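Local coordinates for P-granule scaffold (Caenorhabditis japonica, PDB 5W4A), which serves as a scaffold of P granules, the germ granules in which mRNA is repressed, and probably self-associates through this N-terminal domain, at residues 164-173 and 191-199. Residues are numbered along the deposited sequence; the frame is centred on the assembly and turned at random.
Sequences CGLDLDFDAY and EVIRDNFLN
Ile193 sets its CG2 methyl into the first turn of helix 169-179, where it lies 3.6 Å from the carbonyl oxygen of Asp169 and also meets the CB atoms of Ala172 and Tyr173. The other branch of Ile193 runs to the sulfur of Cys164, with CG1 3.7 Å from SG. The phenylalanine pair Phe170 and Phe197 is close as well: CD1 of Phe170 comes 3.3 Å from CZ of Phe197, over one face of the Phe197 ring and offset toward its rim. The ring planes are oblique to each other, and CB of Phe170 adds a CH-pi contact to the same ring. The two side chains lie side by side and point the same way, each with CG anti to the backbone N (chi1 near 175°). Two consecutive helices, 169-179 and 187-201, thus pack obliquely antiparallel in a largely helical domain, the axes of 169-173 and 191-199 approaching to 8.7 Å at 134°; strand 14-16 lies against Phe170, and Ile212 of helix 206-213 packs on Tyr173 and Phe197. Toward the more open margin, polar groups take over. Arg194, bent at chi3, crosses the Tyr173 ring at CE1, its guanidinium plane nearly perpendicular to the ring, and directs NE to the phenol OH at 3.0 Å, a nearly straight bond (166°) lying close to the guanidinium plane; NH2 forms a salt bridge with Glu182. Replacing Arg194 by alanine would probably leave the Tyr173 hydroxyl without this donor and Glu182 without its cationic mate. At the subunit boundary, Asn196 ND2 donates to Asp169 OD2 at 2.9 Å, arriving from above the carboxylate plane, and also bonds Leu132 O of the second subunit, while Lys134 of that subunit forms a salt bridge with Asp169 OD1.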
loop_
_atom_site.group_PDB
_atom_site.type_symbol
_atom_site.label_atom_id
_atom_site.label_comp_id
_atom_site.label_asym_id
_atom_site.label_seq_id
_atom_site.Cartn_x
_atom_site.Cartn_y
_atom_site.Cartn_z
ATOM N N CYS C 164 -2.243 7.552 1.641
ATOM C CA CYS C 164 -3.054 7.378 2.833
ATOM C C CYS C 164 -2.561 6.210 3.675
ATOM O O CYS C 164 -2.768 6.220 4.883
ATOM C CB CYS C 164 -4.515 7.186 2.454
ATOM S SG CYS C 164 -5.192 8.610 1.529
ATOM N N GLY C 165 -1.841 5.251 3.072
ATOM C CA GLY C 165 -1.266 4.152 3.826
ATOM C C GLY C 165 -0.087 4.540 4.683
ATOM O O GLY C 165 0.328 3.740 5.530
ATOM N N LEU C 166 0.504 5.716 4.428
ATOM C CA LEU C 166 1.524 6.335 5.272
ATOM C C LEU C 166 0.957 7.469 6.128
ATOM O O LEU C 166 1.715 8.274 6.690
ATOM C CB LEU C 166 2.664 6.851 4.394
ATOM C CG LEU C 166 3.362 5.828 3.497
ATOM C CD1 LEU C 166 4.288 6.500 2.494
ATOM C CD2 LEU C 166 4.139 4.883 4.391
ATOM N N ASP C 167 -0.368 7.531 6.257
ATOM C CA ASP C 167 -1.061 8.617 6.931
ATOM C C ASP C 167 -0.659 9.966 6.341
ATOM O O ASP C 167 -0.583 10.980 7.043
ATOM C CB ASP C 167 -0.841 8.560 8.444
ATOM C CG ASP C 167 -1.591 7.399 9.103
ATOM O OD1 ASP C 167 -2.397 6.717 8.430
ATOM O OD2 ASP C 167 -1.373 7.173 10.318
ATOM N N LEU C 168 -0.462 9.985 5.016
ATOM C CA LEU C 168 -0.241 11.201 4.235
ATOM C C LEU C 168 -1.510 11.605 3.486
ATOM O O LEU C 168 -1.458 12.149 2.374
ATOM C CB LEU C 168 0.952 11.005 3.290
ATOM C CG LEU C 168 2.305 10.874 3.998
ATOM C CD1 LEU C 168 3.391 10.527 3.013
ATOM C CD2 LEU C 168 2.643 12.151 4.792
ATOM N N ASP C 169 -2.662 11.415 4.139
ATOM C CA ASP C 169 -3.944 11.858 3.597
ATOM C C ASP C 169 -3.939 13.326 3.191
ATOM O O ASP C 169 -4.556 13.679 2.181
ATOM C CB ASP C 169 -5.053 11.571 4.618
ATOM C CG ASP C 169 -4.988 10.146 5.126
ATOM O OD1 ASP C 169 -4.074 9.854 5.947
ATOM O OD2 ASP C 169 -5.816 9.330 4.650
ATOM N N PHE C 170 -3.262 14.199 3.951
ATOM C CA PHE C 170 -3.177 15.597 3.551
ATOM C C PHE C 170 -2.589 15.742 2.149
ATOM O O PHE C 170 -3.098 16.507 1.323
ATOM C CB PHE C 170 -2.328 16.376 4.567
ATOM C CG PHE C 170 -2.046 17.788 4.182
ATOM C CD1 PHE C 170 -3.098 18.708 4.097
ATOM C CD2 PHE C 170 -0.756 18.223 3.907
ATOM C CE1 PHE C 170 -2.847 20.034 3.798
ATOM C CE2 PHE C 170 -0.509 19.570 3.609
ATOM C CZ PHE C 170 -1.562 20.453 3.543
ATOM N N ASP C 171 -1.500 15.039 1.871
ATOM C CA ASP C 171 -0.851 15.184 0.576
ATOM C C ASP C 171 -1.760 14.657 -0.526
ATOM O O ASP C 171 -1.850 15.273 -1.606
ATOM C CB ASP C 171 0.483 14.442 0.563
ATOM C CG ASP C 171 1.550 15.086 1.416
ATOM O OD1 ASP C 171 1.302 16.205 1.934
ATOM O OD2 ASP C 171 2.637 14.461 1.566
ATOM N N ALA C 172 -2.408 13.509 -0.289
ATOM C CA ALA C 172 -3.330 12.974 -1.285
ATOM C C ALA C 172 -4.445 13.960 -1.564
ATOM O O ALA C 172 -4.826 14.167 -2.726
ATOM C CB ALA C 172 -3.892 11.625 -0.824
ATOM N N TYR C 173 -4.942 14.619 -0.513
ATOM C CA TYR C 173 -6.005 15.616 -0.656
ATOM C C TYR C 173 -5.534 16.828 -1.450
ATOM O O TYR C 173 -6.244 17.303 -2.345
ATOM C CB TYR C 173 -6.515 16.037 0.726
ATOM C CG TYR C 173 -7.725 16.936 0.636
ATOM C CD1 TYR C 173 -8.945 16.412 0.215
ATOM C CD2 TYR C 173 -7.641 18.280 0.900
ATOM C CE1 TYR C 173 -10.055 17.197 0.086
ATOM C CE2 TYR C 173 -8.802 19.101 0.802
ATOM C CZ TYR C 173 -9.980 18.532 0.384
ATOM O OH TYR C 173 -11.147 19.266 0.220
ATOM N N GLU C 191 -13.940 11.656 -0.713
ATOM C CA GLU C 191 -14.594 11.982 0.552
ATOM C C GLU C 191 -13.959 11.254 1.735
ATOM O O GLU C 191 -13.789 11.839 2.806
ATOM C CB GLU C 191 -16.098 11.696 0.468
ATOM C CG GLU C 191 -16.806 12.089 1.737
ATOM C CD GLU C 191 -18.298 11.812 1.712
ATOM O OE1 GLU C 191 -18.722 10.798 1.110
ATOM O OE2 GLU C 191 -19.038 12.616 2.315
ATOM N N VAL C 192 -13.578 9.977 1.568
ATOM C CA VAL C 192 -12.900 9.260 2.635
ATOM C C VAL C 192 -11.539 9.907 2.956
ATOM O O VAL C 192 -11.168 10.072 4.129
ATOM C CB VAL C 192 -12.745 7.767 2.274
ATOM C CG1 VAL C 192 -11.923 7.057 3.345
ATOM C CG2 VAL C 192 -14.112 7.119 2.078
ATOM N N ILE C 193 -10.760 10.251 1.924
ATOM C CA ILE C 193 -9.466 10.893 2.119
ATOM C C ILE C 193 -9.642 12.213 2.858
ATOM O O ILE C 193 -8.911 12.506 3.811
ATOM C CB ILE C 193 -8.752 11.110 0.775
ATOM C CG1 ILE C 193 -8.433 9.762 0.134
ATOM C CG2 ILE C 193 -7.454 11.913 0.958
ATOM C CD1 ILE C 193 -7.832 9.846 -1.255
ATOM N N ARG C 194 -10.588 13.019 2.396
ATOM C CA ARG C 194 -10.897 14.287 3.061
ATOM C C ARG C 194 -11.250 14.058 4.521
ATOM O O ARG C 194 -10.746 14.750 5.416
ATOM C CB ARG C 194 -12.032 14.981 2.342
ATOM C CG ARG C 194 -12.409 16.362 2.915
ATOM C CD ARG C 194 -13.619 16.940 2.185
ATOM N NE ARG C 194 -13.357 17.292 0.785
ATOM C CZ ARG C 194 -13.873 16.683 -0.296
ATOM N NH1 ARG C 194 -14.717 15.654 -0.193
ATOM N NH2 ARG C 194 -13.542 17.114 -1.512
ATOM N N ASP C 195 -12.119 13.085 4.786
ATOM C CA ASP C 195 -12.532 12.823 6.160
ATOM C C ASP C 195 -11.383 12.324 7.025
ATOM O O ASP C 195 -11.308 12.687 8.202
ATOM C CB ASP C 195 -13.706 11.848 6.180
ATOM C CG ASP C 195 -15.017 12.510 5.768
ATOM O OD1 ASP C 195 -15.083 13.762 5.729
ATOM O OD2 ASP C 195 -15.991 11.782 5.459
ATOM N N ASN C 196 -10.460 11.511 6.472
ATOM C CA ASN C 196 -9.259 11.116 7.209
ATOM C C ASN C 196 -8.439 12.337 7.630
ATOM O O ASN C 196 -7.973 12.429 8.767
ATOM C CB ASN C 196 -8.375 10.194 6.372
ATOM C CG ASN C 196 -8.968 8.815 6.198
ATOM O OD1 ASN C 196 -9.978 8.433 6.830
ATOM N ND2 ASN C 196 -8.332 8.043 5.314
ATOM N N PHE C 197 -8.253 13.278 6.708
ATOM C CA PHE C 197 -7.527 14.502 7.035
ATOM C C PHE C 197 -8.293 15.339 8.061
ATOM O O PHE C 197 -7.704 15.782 9.067
ATOM C CB PHE C 197 -7.264 15.307 5.762
ATOM C CG PHE C 197 -6.597 16.623 6.021
ATOM C CD1 PHE C 197 -5.511 16.699 6.873
ATOM C CD2 PHE C 197 -7.020 17.760 5.380
ATOM C CE1 PHE C 197 -4.881 17.933 7.147
ATOM C CE2 PHE C 197 -6.367 18.992 5.630
ATOM C CZ PHE C 197 -5.303 19.047 6.501
ATOM N N LEU C 198 -9.599 15.542 7.835
ATOM C CA LEU C 198 -10.420 16.295 8.797
ATOM C C LEU C 198 -10.371 15.666 10.197
ATOM O O LEU C 198 -10.407 16.386 11.217
ATOM C CB LEU C 198 -11.866 16.403 8.289
ATOM C CG LEU C 198 -12.128 17.294 7.077
ATOM C CD1 LEU C 198 -13.485 17.112 6.442
ATOM C CD2 LEU C 198 -11.977 18.784 7.513
ATOM N N ASN C 199 -10.272 14.338 10.294
ATOM C CA ASN C 199 -10.216 13.704 11.606
ATOM C C ASN C 199 -8.994 14.164 12.392
ATOM O O ASN C 199 -9.056 14.306 13.619
ATOM C CB ASN C 199 -10.237 12.178 11.453
ATOM C CG ASN C 199 -10.057 11.455 12.775
ATOM O OD1 ASN C 199 -10.939 11.480 13.632
ATOM N ND2 ASN C 199 -8.915 10.810 12.945
#